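Local coordinates for protein L-asparaginase I (Vibrio cholerae, PDB 2OCD) that probably catalyses the hydrolysis of L-asparagine to L-aspartate and ammonium as a cytoplasmic homotetramer, at residues D92-T97 with S170-P175; A100-F105 with R157-R162; L307-Y312 with R332-L337; P111-G116 with L133-V138. All blocks are in the same frame, centred on the assembly; numbering follows the deposited sequence.

Contact 1 (D92-T97 with S170-P175); sequences DTMAYT and SAFSSP. With ACT (acetate ion), chain G.
A Met-aromatic contact between Met94 and Phe172 fastens the first turn of helix 94-104, which begins just after the predicted substrate-binding residues Thr91 and Asp92, to the beta hairpin of strands 162-166 and 171-173. Met94 is selenomethionine in the crystal. Its chain leaves the helix with CG anti to the backbone N and then bends at chi3 (105°), which swings the terminal methyl over one face of the Phe172 ring. In this CH-pi contact Met94 CE lies 3.5 Å from the centroid of the Phe172 ring and 3.4 Å from Phe172 CE2. SE of Met94 sits obliquely, 4.8 Å from the centroid of the Phe172 ring. A long, unbranched and flexible methionine chain suits this place, since it can lay its terminal methyl on a flat ring. Ala95 adds a small methyl, its CB 4.4 Å from Phe172 CE1. Strand 147-151 backs the pair, with Leu149 touching both side chains and Phe151 meeting the Phe172 ring edge-to-face. Asp92 is held by a salt bridge to Lys163 and by Asn247 of the second subunit. The backbone N of Asp92 makes a weak hydrogen bond of 3.3 Å to OXT of an acetate ion, probably from the crystallisation liquor.

Contact 2 (A100-F105 with R157-R162); sequences ALSFMF and RGNRSR
Ser102, on the last full turn of helix 94-104, faces Asn159 in the 3-10 turn 158-160, and the two alpha carbons are 6.4 Å apart. Small residues suit so close an approach: serine brings one hydroxyl, and Gly158, next to Asn159, adds no bulk. OG of Ser102 stands between its own backbone N and carbonyl carbon (chi1 77°), where it can bond back to Ser99 O one turn earlier and still accept from the turn. Asn159 ND2 donates to Ser102 OG over 3.0 Å; the N-H...O angle of 140° shows a bent bond, and the hydroxyl also lies 26° out of the amide plane. The same ND2 also donates to Arg332 O, and two acceptors thus fix the rotation of a buried amide. Phe103 follows. Its side chain crosses that of Asn159 at about a right angle, Phe103 CZ coming obliquely to 3.9 Å from Asn159 ND2, while Ser102 OG sits 3.4 Å above the Phe103 ring plane near the rim. Ala308, Lys309 and Tyr312 of helix 303-315 also touch this ring. Around the turn, Arg157 O receives Arg160 N on one face and Ser161 OG on the other. Taken together, this is a 3-10 turn between two strands, docked on a helix through a buried asparagine amide.

Contact 3 (L307-Y312 with R332-L337); sequences LAKLHY and RGEMTL
Lys309 and Glu334 meet at about a right angle. The lysine runs fully extended from helix 303-315, CG anti to the backbone N (chi1 -171°), and so carries its ammonium group across to the tail. There Lys309 NZ forms a salt bridge of 2.8 Å with Glu334 OE2, on the anti lone pair of that oxygen. Carbonyl oxygens of Gln329 and Met327 also accept from NZ, so the buried cation is well satisfied and would be expected to stay protonated. Glu334 is bent at chi2, which turns its carboxylate back over its own segment: Glu334 OE1 takes Arg332 N on its syn lone pair at 2.6 Å, while OE2 also accepts from Leu331 N. A carboxylate suits this place because its two oxygens can serve both a cation and the tail backbone. Met335, a selenomethionine in the crystal, crosses the lysine tip, its CE 3.3 Å from Lys309 NZ, placing an apolar methyl beside the charge. Farther along the helix, Tyr312 OH approaches Arg332 NH2 loosely, at 4.2 Å; the main hold on Arg332 is Phe105 O, through NE. The result is a C-terminal tail pinned to helix 303-315 by a buried salt bridge, beside Phe103 of helix 94-104, where the tail packs back on the N-terminal domain.

Contact 4 (P111-G116 with L133-V138); sequences PVIVTG and LNALHV
Ile113 and Ala135 bury the most surface where strand 112-115 is overlaid by helix 127-141, the first two elements of a beta-alpha-beta crossover that continues into strand 147-151. Strand and helix run almost exactly antiparallel (174°), their axes 9.3 Å apart at closest approach. Ala135 points its methyl at the sheet, and a residue this small allows the alpha carbons of Ile113 and Ala135 to come within 6.6 Å. Ile113 uses both branches. CG2 of Ile113, anti to the backbone N, meets Ala135 CB at 4.1 Å, while the longer branch, with CG1 anti to the carbonyl carbon (chi1 -52°), reaches out to the helix so that Ile113 CD1 lies 3.3 Å from Ala135 O and 4.0 Å from Val138 CG1. Val138, nearly one turn after Ala135, crosses the isoleucine chain at about a right angle; its beta-branched shape offers a compact methyl to the end of that longer arm. Thr115, two residues on from Ile113 and on the same face of the strand, touches Ala135 CB with CG2 at 4.1 Å. Its hydroxyl is used within the sheet, bonding to Phe150 O of the neighbouring strand. Methyl thus meets methyl toward the helix. The chemistry implies a helix held on the sheet by close apolar fit, with no polar bond joining the two segments.

In the fold
Contacts 1 and 2 share helix 94-104, contact 1 using its first turn and contact 2 its last, their centres about 10 Å apart, and the two are joined by Ser173 O and Arg162 N at 2.9 Å. Contact 4 borders contact 1 from within the main sheet, where Val114 CG1 lies 3.4 Å from Met94 CG. Contact 3, centred about 8 Å from contact 2, brings the tail against it through Phe105 O and Arg332 NE and through Arg157 NH1 and Gly333 O, each pair 3.0 Å apart. Contact 1 is nearest the predicted active site, with the side chains of Phe172 and Thr91 about 4 Å apart; that of Thr115 in contact 4 is about 8 Å from the side chain of Thr91.

Contact 1 (D92-T97 with S170-P175)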
# COMPACT_ATOMS: atom_id res chain seq x y z
N ASP B 92 -5.75 21.19 13.48
CA ASP B 92 -7.21 20.93 13.45
C ASP B 92 -7.92 21.60 12.26
O ASP B 92 -8.83 21.01 11.68
CB ASP B 92 -7.88 21.33 14.76
CG ASP B 92 -7.56 20.36 15.90
OD1 ASP B 92 -7.81 20.72 17.08
OD2 ASP B 92 -7.04 19.26 15.63
N THR B 93 -7.53 22.82 11.91
CA THR B 93 -8.22 23.53 10.86
C THR B 93 -7.26 24.04 9.79
O THR B 93 -7.58 24.90 8.99
CB THR B 93 -9.05 24.70 11.40
OG1 THR B 93 -8.17 25.67 11.92
CG2 THR B 93 -10.05 24.24 12.47
N MSE B 94 -6.10 23.43 9.75
CA MSE B 94 -5.10 23.77 8.80
C MSE B 94 -5.65 23.69 7.39
O MSE B 94 -5.25 24.50 6.57
CB MSE B 94 -3.94 22.83 8.95
CG MSE B 94 -2.86 23.10 8.01
SE MSE B 94 -1.30 22.07 8.57
CE MSE B 94 -1.29 20.68 7.27
N ALA B 95 -6.54 22.73 7.11
CA ALA B 95 -7.09 22.56 5.74
C ALA B 95 -8.08 23.64 5.40
O ALA B 95 -8.18 24.05 4.24
CB ALA B 95 -7.72 21.20 5.53
N TYR B 96 -8.83 24.12 6.39
CA TYR B 96 -9.76 25.21 6.13
C TYR B 96 -8.96 26.47 5.89
O TYR B 96 -9.29 27.26 5.01
CB TYR B 96 -10.71 25.44 7.28
CG TYR B 96 -11.74 24.36 7.48
CD1 TYR B 96 -11.49 23.29 8.31
CD2 TYR B 96 -13.00 24.46 6.91
CE1 TYR B 96 -12.44 22.28 8.53
CE2 TYR B 96 -13.96 23.48 7.13
CZ TYR B 96 -13.67 22.39 7.93
OH TYR B 96 -14.60 21.41 8.16
N THR B 97 -7.91 26.69 6.66
CA THR B 97 -7.14 27.86 6.39
C THR B 97 -6.54 27.83 4.97
O THR B 97 -6.61 28.81 4.23
CB THR B 97 -6.09 28.04 7.46
OG1 THR B 97 -6.77 28.45 8.66
CG2 THR B 97 -5.08 29.11 7.05
N SER B 170 -1.76 11.34 12.98
CA SER B 170 -2.49 12.37 12.26
C SER B 170 -1.91 12.67 10.86
O SER B 170 -0.71 12.56 10.64
CB SER B 170 -2.57 13.64 13.11
OG SER B 170 -2.40 14.79 12.32
N ALA B 171 -2.77 13.04 9.91
CA ALA B 171 -2.38 13.04 8.53
C ALA B 171 -3.34 13.82 7.62
O ALA B 171 -4.50 14.02 7.93
CB ALA B 171 -2.28 11.62 8.05
N PHE B 172 -2.84 14.22 6.46
CA PHE B 172 -3.66 14.91 5.47
C PHE B 172 -3.56 14.22 4.10
O PHE B 172 -2.47 13.87 3.69
CB PHE B 172 -3.22 16.34 5.29
CG PHE B 172 -3.41 17.19 6.50
CD1 PHE B 172 -4.51 18.03 6.61
CD2 PHE B 172 -2.49 17.18 7.53
CE1 PHE B 172 -4.70 18.82 7.72
CE2 PHE B 172 -2.66 17.95 8.65
CZ PHE B 172 -3.79 18.78 8.75
N SER B 173 -4.68 14.10 3.40
CA SER B 173 -4.73 13.65 1.98
C SER B 173 -5.49 14.63 1.08
O SER B 173 -6.31 15.44 1.56
CB SER B 173 -5.48 12.35 1.89
OG SER B 173 -6.68 12.57 2.59
N SER B 174 -5.21 14.53 -0.22
CA SER B 174 -6.02 15.15 -1.21
C SER B 174 -6.62 14.03 -1.99
O SER B 174 -6.04 13.55 -2.91
CB SER B 174 -5.23 16.13 -2.11
OG SER B 174 -3.88 15.80 -2.30
N PRO B 175 -7.80 13.60 -1.60
CA PRO B 175 -8.29 12.32 -2.17
C PRO B 175 -8.50 12.36 -3.67
O PRO B 175 -8.35 11.33 -4.33
CB PRO B 175 -9.65 12.12 -1.47
CG PRO B 175 -9.64 13.08 -0.31
CD PRO B 175 -8.78 14.22 -0.70
C ACT G . -4.17 22.34 17.45
O ACT G . -2.99 22.72 17.71
OXT ACT G . -4.32 21.64 16.43
CH3 ACT G . -5.37 22.69 18.31

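Contact 2 (A100-F105 with R157-R162)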
# COMPACT_ATOMS: atom_id res chain seq x y z
N ALA B 100 -9.15 28.59 2.34
CA ALA B 100 -9.54 30.01 2.40
C ALA B 100 -8.57 30.89 1.64
O ALA B 100 -8.98 31.68 0.77
CB ALA B 100 -9.62 30.48 3.85
N LEU B 101 -7.28 30.75 1.99
CA LEU B 101 -6.23 31.56 1.41
C LEU B 101 -6.07 31.33 -0.08
O LEU B 101 -5.64 32.26 -0.79
CB LEU B 101 -4.87 31.31 2.09
CG LEU B 101 -4.82 31.68 3.60
CD1 LEU B 101 -3.57 31.15 4.28
CD2 LEU B 101 -4.99 33.23 3.83
N SER B 102 -6.35 30.11 -0.58
CA SER B 102 -6.21 29.85 -2.00
C SER B 102 -7.13 30.79 -2.77
O SER B 102 -6.68 31.38 -3.76
CB SER B 102 -6.48 28.41 -2.38
OG SER B 102 -7.85 28.11 -2.40
N PHE B 103 -8.36 30.99 -2.29
CA PHE B 103 -9.29 31.91 -2.98
C PHE B 103 -9.00 33.40 -2.73
O PHE B 103 -9.11 34.21 -3.66
CB PHE B 103 -10.73 31.56 -2.68
CG PHE B 103 -11.04 30.21 -3.11
CD1 PHE B 103 -11.14 29.93 -4.46
CD2 PHE B 103 -11.11 29.17 -2.18
CE1 PHE B 103 -11.38 28.68 -4.90
CE2 PHE B 103 -11.35 27.89 -2.60
CZ PHE B 103 -11.48 27.63 -3.99
N MSE B 104 -8.59 33.72 -1.50
CA MSE B 104 -8.27 35.08 -1.14
C MSE B 104 -7.15 35.68 -1.93
O MSE B 104 -7.15 36.89 -2.17
CB MSE B 104 -7.92 35.16 0.34
CG MSE B 104 -9.16 35.01 1.21
SE MSE B 104 -8.80 34.93 3.11
CE MSE B 104 -8.45 36.84 3.34
N PHE B 105 -6.16 34.86 -2.30
CA PHE B 105 -5.03 35.35 -3.05
C PHE B 105 -5.34 35.24 -4.52
O PHE B 105 -5.77 34.22 -5.00
CB PHE B 105 -3.74 34.56 -2.80
CG PHE B 105 -3.22 34.66 -1.39
CD1 PHE B 105 -3.26 35.84 -0.68
CD2 PHE B 105 -2.61 33.57 -0.81
CE1 PHE B 105 -2.76 35.90 0.59
CE2 PHE B 105 -2.10 33.64 0.45
CZ PHE B 105 -2.19 34.80 1.15
N ARG B 157 -2.05 20.35 -2.92
CA ARG B 157 -2.78 21.60 -3.19
C ARG B 157 -3.61 21.95 -1.96
O ARG B 157 -4.32 21.12 -1.46
CB ARG B 157 -3.65 21.47 -4.43
CG ARG B 157 -4.40 22.75 -4.78
CD ARG B 157 -4.95 22.76 -6.23
NE ARG B 157 -3.86 22.87 -7.19
CZ ARG B 157 -3.86 22.36 -8.41
NH1 ARG B 157 -4.88 21.71 -8.88
NH2 ARG B 157 -2.79 22.52 -9.17
N GLY B 158 -3.48 23.18 -1.47
CA GLY B 158 -4.12 23.61 -0.25
C GLY B 158 -5.59 23.36 -0.25
O GLY B 158 -6.14 22.73 0.66
N ASN B 159 -6.26 23.81 -1.31
CA ASN B 159 -7.71 23.62 -1.43
C ASN B 159 -8.14 22.24 -1.93
O ASN B 159 -9.33 22.01 -2.10
CB ASN B 159 -8.32 24.72 -2.27
CG ASN B 159 -7.86 24.70 -3.71
OD1 ASN B 159 -7.40 23.69 -4.21
ND2 ASN B 159 -7.98 25.85 -4.37
N ARG B 160 -7.20 21.31 -2.11
CA ARG B 160 -7.59 19.89 -2.32
C ARG B 160 -7.43 18.99 -1.07
O ARG B 160 -7.65 17.76 -1.14
CB ARG B 160 -6.80 19.27 -3.44
CG ARG B 160 -6.97 19.97 -4.73
CD ARG B 160 -8.31 19.67 -5.30
NE ARG B 160 -8.27 19.65 -6.75
CZ ARG B 160 -9.11 18.95 -7.50
NH1 ARG B 160 -10.06 18.22 -6.91
NH2 ARG B 160 -8.98 18.98 -8.82
N SER B 161 -7.13 19.61 0.07
CA SER B 161 -6.68 18.87 1.23
C SER B 161 -7.70 18.69 2.30
O SER B 161 -8.59 19.48 2.46
CB SER B 161 -5.42 19.55 1.82
OG SER B 161 -4.30 19.23 0.99
N ARG B 162 -7.56 17.61 3.04
CA ARG B 162 -8.22 17.53 4.31
C ARG B 162 -7.55 16.60 5.29
O ARG B 162 -6.79 15.74 4.92
CB ARG B 162 -9.69 17.20 4.15
CG ARG B 162 -10.04 16.10 3.15
CD ARG B 162 -11.32 16.43 2.38
NE ARG B 162 -12.51 15.69 2.83
CZ ARG B 162 -13.18 15.86 3.98
NH1 ARG B 162 -12.81 16.76 4.91
NH2 ARG B 162 -14.24 15.09 4.20

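Contact 3 (L307-Y312 with R332-L337)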
# COMPACT_ATOMS: atom_id res chain seq x y z
N LEU B 307 -16.51 25.50 1.57
CA LEU B 307 -16.84 26.50 2.57
C LEU B 307 -16.01 27.70 2.30
O LEU B 307 -16.51 28.85 2.37
CB LEU B 307 -16.61 25.94 3.97
CG LEU B 307 -17.99 25.40 4.38
CD1 LEU B 307 -17.99 24.06 5.17
CD2 LEU B 307 -18.72 26.55 5.09
N ALA B 308 -14.76 27.42 1.90
CA ALA B 308 -13.84 28.46 1.53
C ALA B 308 -14.31 29.32 0.37
O ALA B 308 -14.15 30.55 0.43
CB ALA B 308 -12.55 27.87 1.19
N LYS B 309 -14.81 28.66 -0.70
CA LYS B 309 -15.00 29.28 -2.01
C LYS B 309 -16.25 30.11 -1.88
O LYS B 309 -16.31 31.25 -2.37
CB LYS B 309 -15.11 28.22 -3.12
CG LYS B 309 -15.09 28.75 -4.60
CD LYS B 309 -15.22 27.62 -5.62
CE LYS B 309 -15.16 28.03 -7.10
NZ LYS B 309 -15.35 26.82 -8.06
N LEU B 310 -17.24 29.54 -1.18
CA LEU B 310 -18.45 30.30 -0.85
C LEU B 310 -18.14 31.56 -0.02
O LEU B 310 -18.73 32.64 -0.26
CB LEU B 310 -19.48 29.40 -0.14
CG LEU B 310 -20.41 28.50 -1.00
CD1 LEU B 310 -21.05 27.38 -0.17
CD2 LEU B 310 -21.52 29.26 -1.78
N HIS B 311 -17.19 31.48 0.92
CA HIS B 311 -16.87 32.62 1.77
C HIS B 311 -16.14 33.70 0.96
O HIS B 311 -16.24 34.90 1.20
CB HIS B 311 -15.97 32.23 2.94
CG HIS B 311 -16.67 31.78 4.20
ND1 HIS B 311 -17.11 30.48 4.39
CD2 HIS B 311 -16.88 32.41 5.39
CE1 HIS B 311 -17.62 30.36 5.61
NE2 HIS B 311 -17.50 31.52 6.23
N TYR B 312 -15.31 33.24 0.04
CA TYR B 312 -14.65 34.13 -0.92
C TYR B 312 -15.71 34.89 -1.68
O TYR B 312 -15.76 36.11 -1.54
CB TYR B 312 -13.77 33.35 -1.88
CG TYR B 312 -13.37 34.11 -3.10
CD1 TYR B 312 -12.68 35.29 -3.00
CD2 TYR B 312 -13.67 33.64 -4.36
CE1 TYR B 312 -12.31 36.01 -4.13
CE2 TYR B 312 -13.30 34.36 -5.50
CZ TYR B 312 -12.62 35.55 -5.37
OH TYR B 312 -12.22 36.27 -6.49
N ARG B 332 -8.99 28.02 -8.76
CA ARG B 332 -7.65 27.79 -8.23
C ARG B 332 -7.29 26.31 -8.12
O ARG B 332 -6.59 25.89 -7.18
CB ARG B 332 -7.45 28.43 -6.85
CG ARG B 332 -7.87 29.89 -6.71
CD ARG B 332 -6.82 30.94 -7.12
NE ARG B 332 -7.30 32.25 -6.67
CZ ARG B 332 -8.23 32.97 -7.30
NH1 ARG B 332 -8.74 32.54 -8.46
NH2 ARG B 332 -8.67 34.11 -6.78
N GLY B 333 -7.75 25.55 -9.11
CA GLY B 333 -7.43 24.12 -9.22
C GLY B 333 -8.11 23.26 -8.16
O GLY B 333 -7.73 22.11 -7.97
N GLU B 334 -9.14 23.80 -7.50
CA GLU B 334 -9.86 23.13 -6.37
C GLU B 334 -10.77 21.98 -6.78
O GLU B 334 -11.31 21.25 -5.92
CB GLU B 334 -10.73 24.13 -5.58
CG GLU B 334 -11.93 24.68 -6.34
CD GLU B 334 -11.64 25.93 -7.23
OE1 GLU B 334 -10.47 26.36 -7.39
OE2 GLU B 334 -12.60 26.50 -7.81
N MSE B 335 -10.97 21.85 -8.09
CA MSE B 335 -11.89 20.88 -8.60
C MSE B 335 -11.66 20.73 -10.07
O MSE B 335 -11.04 21.56 -10.69
CB MSE B 335 -13.33 21.33 -8.37
CG MSE B 335 -13.75 22.41 -9.30
SE MSE B 335 -15.46 23.23 -8.87
CE MSE B 335 -15.51 24.48 -10.34
N THR B 336 -12.24 19.69 -10.63
CA THR B 336 -12.14 19.42 -12.03
C THR B 336 -13.56 19.21 -12.62
O THR B 336 -14.40 18.53 -12.02
CB THR B 336 -11.22 18.22 -12.25
OG1 THR B 336 -11.00 18.03 -13.62
CG2 THR B 336 -11.82 16.92 -11.68
N LEU B 337 -13.77 19.91 -13.74
CA LEU B 337 -14.92 19.86 -14.69
C LEU B 337 -15.66 21.23 -14.81
O LEU B 337 -15.15 22.15 -15.48
CB LEU B 337 -15.86 18.66 -14.50
CG LEU B 337 -15.42 17.40 -15.26
CD1 LEU B 337 -15.87 17.42 -16.77
CD2 LEU B 337 -13.89 17.15 -15.16
OXT LEU B 337 -16.74 21.53 -14.26

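Contact 4 (P111-G116 with L133-V138)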
# COMPACT_ATOMS: atom_id res chain seq x y z
N PRO B 111 5.43 31.02 -3.64
CA PRO B 111 4.93 29.86 -2.87
C PRO B 111 4.44 30.24 -1.52
O PRO B 111 5.08 31.05 -0.87
CB PRO B 111 6.16 28.98 -2.68
CG PRO B 111 7.08 29.40 -3.70
CD PRO B 111 6.86 30.89 -3.90
N VAL B 112 3.28 29.69 -1.14
CA VAL B 112 2.76 29.76 0.23
C VAL B 112 2.44 28.34 0.65
O VAL B 112 1.59 27.69 0.08
CB VAL B 112 1.51 30.65 0.34
CG1 VAL B 112 1.23 30.94 1.78
CG2 VAL B 112 1.70 31.92 -0.41
N ILE B 113 3.19 27.88 1.65
CA ILE B 113 3.14 26.54 2.16
C ILE B 113 2.72 26.61 3.62
O ILE B 113 3.43 27.14 4.47
CB ILE B 113 4.52 25.89 2.11
CG1 ILE B 113 5.14 25.97 0.72
CG2 ILE B 113 4.40 24.44 2.46
CD1 ILE B 113 6.44 25.07 0.59
N VAL B 114 1.55 26.05 3.91
CA VAL B 114 1.05 25.88 5.27
C VAL B 114 1.55 24.53 5.83
O VAL B 114 1.44 23.50 5.17
CB VAL B 114 -0.49 25.89 5.28
CG1 VAL B 114 -1.05 25.73 6.71
CG2 VAL B 114 -0.99 27.15 4.57
N THR B 115 2.13 24.54 7.02
CA THR B 115 2.56 23.30 7.63
C THR B 115 2.50 23.37 9.15
O THR B 115 2.08 24.37 9.73
CB THR B 115 3.97 22.88 7.11
OG1 THR B 115 4.25 21.52 7.48
CG2 THR B 115 5.03 23.74 7.62
N GLY B 116 2.89 22.28 9.77
CA GLY B 116 2.79 22.13 11.22
C GLY B 116 3.35 20.79 11.63
O GLY B 116 4.11 20.14 10.88
N LEU B 133 11.77 21.93 7.77
CA LEU B 133 12.97 21.84 6.98
C LEU B 133 12.63 21.75 5.50
O LEU B 133 13.09 22.53 4.69
CB LEU B 133 13.79 20.64 7.44
CG LEU B 133 15.28 20.92 7.46
CD1 LEU B 133 15.99 20.01 8.48
CD2 LEU B 133 15.75 20.71 6.00
N ASN B 134 11.81 20.79 5.13
CA ASN B 134 11.50 20.63 3.71
C ASN B 134 10.55 21.69 3.13
O ASN B 134 10.61 21.96 1.92
CB ASN B 134 10.92 19.24 3.46
CG ASN B 134 11.95 18.12 3.56
OD1 ASN B 134 13.17 18.36 3.62
ND2 ASN B 134 11.46 16.86 3.59
N ALA B 135 9.66 22.24 3.96
CA ALA B 135 8.77 23.31 3.53
C ALA B 135 9.65 24.43 3.10
O ALA B 135 9.46 25.02 2.02
CB ALA B 135 7.84 23.80 4.64
N LEU B 136 10.64 24.74 3.95
CA LEU B 136 11.60 25.75 3.61
C LEU B 136 12.37 25.39 2.34
O LEU B 136 12.45 26.19 1.42
CB LEU B 136 12.54 26.05 4.78
CG LEU B 136 11.96 26.99 5.88
CD1 LEU B 136 12.97 27.21 7.04
CD2 LEU B 136 11.47 28.34 5.32
N HIS B 137 12.91 24.18 2.26
CA HIS B 137 13.68 23.78 1.10
C HIS B 137 12.82 23.82 -0.19
O HIS B 137 13.30 24.26 -1.24
CB HIS B 137 14.28 22.38 1.31
CG HIS B 137 15.03 21.83 0.13
ND1 HIS B 137 16.12 22.47 -0.42
CD2 HIS B 137 14.86 20.69 -0.58
CE1 HIS B 137 16.59 21.74 -1.43
NE2 HIS B 137 15.84 20.66 -1.54
N VAL B 138 11.56 23.39 -0.08
CA VAL B 138 10.64 23.28 -1.24
C VAL B 138 10.19 24.66 -1.74
O VAL B 138 10.16 24.91 -2.94
CB VAL B 138 9.44 22.38 -0.87
CG1 VAL B 138 8.33 22.53 -1.82
CG2 VAL B 138 9.87 20.94 -0.85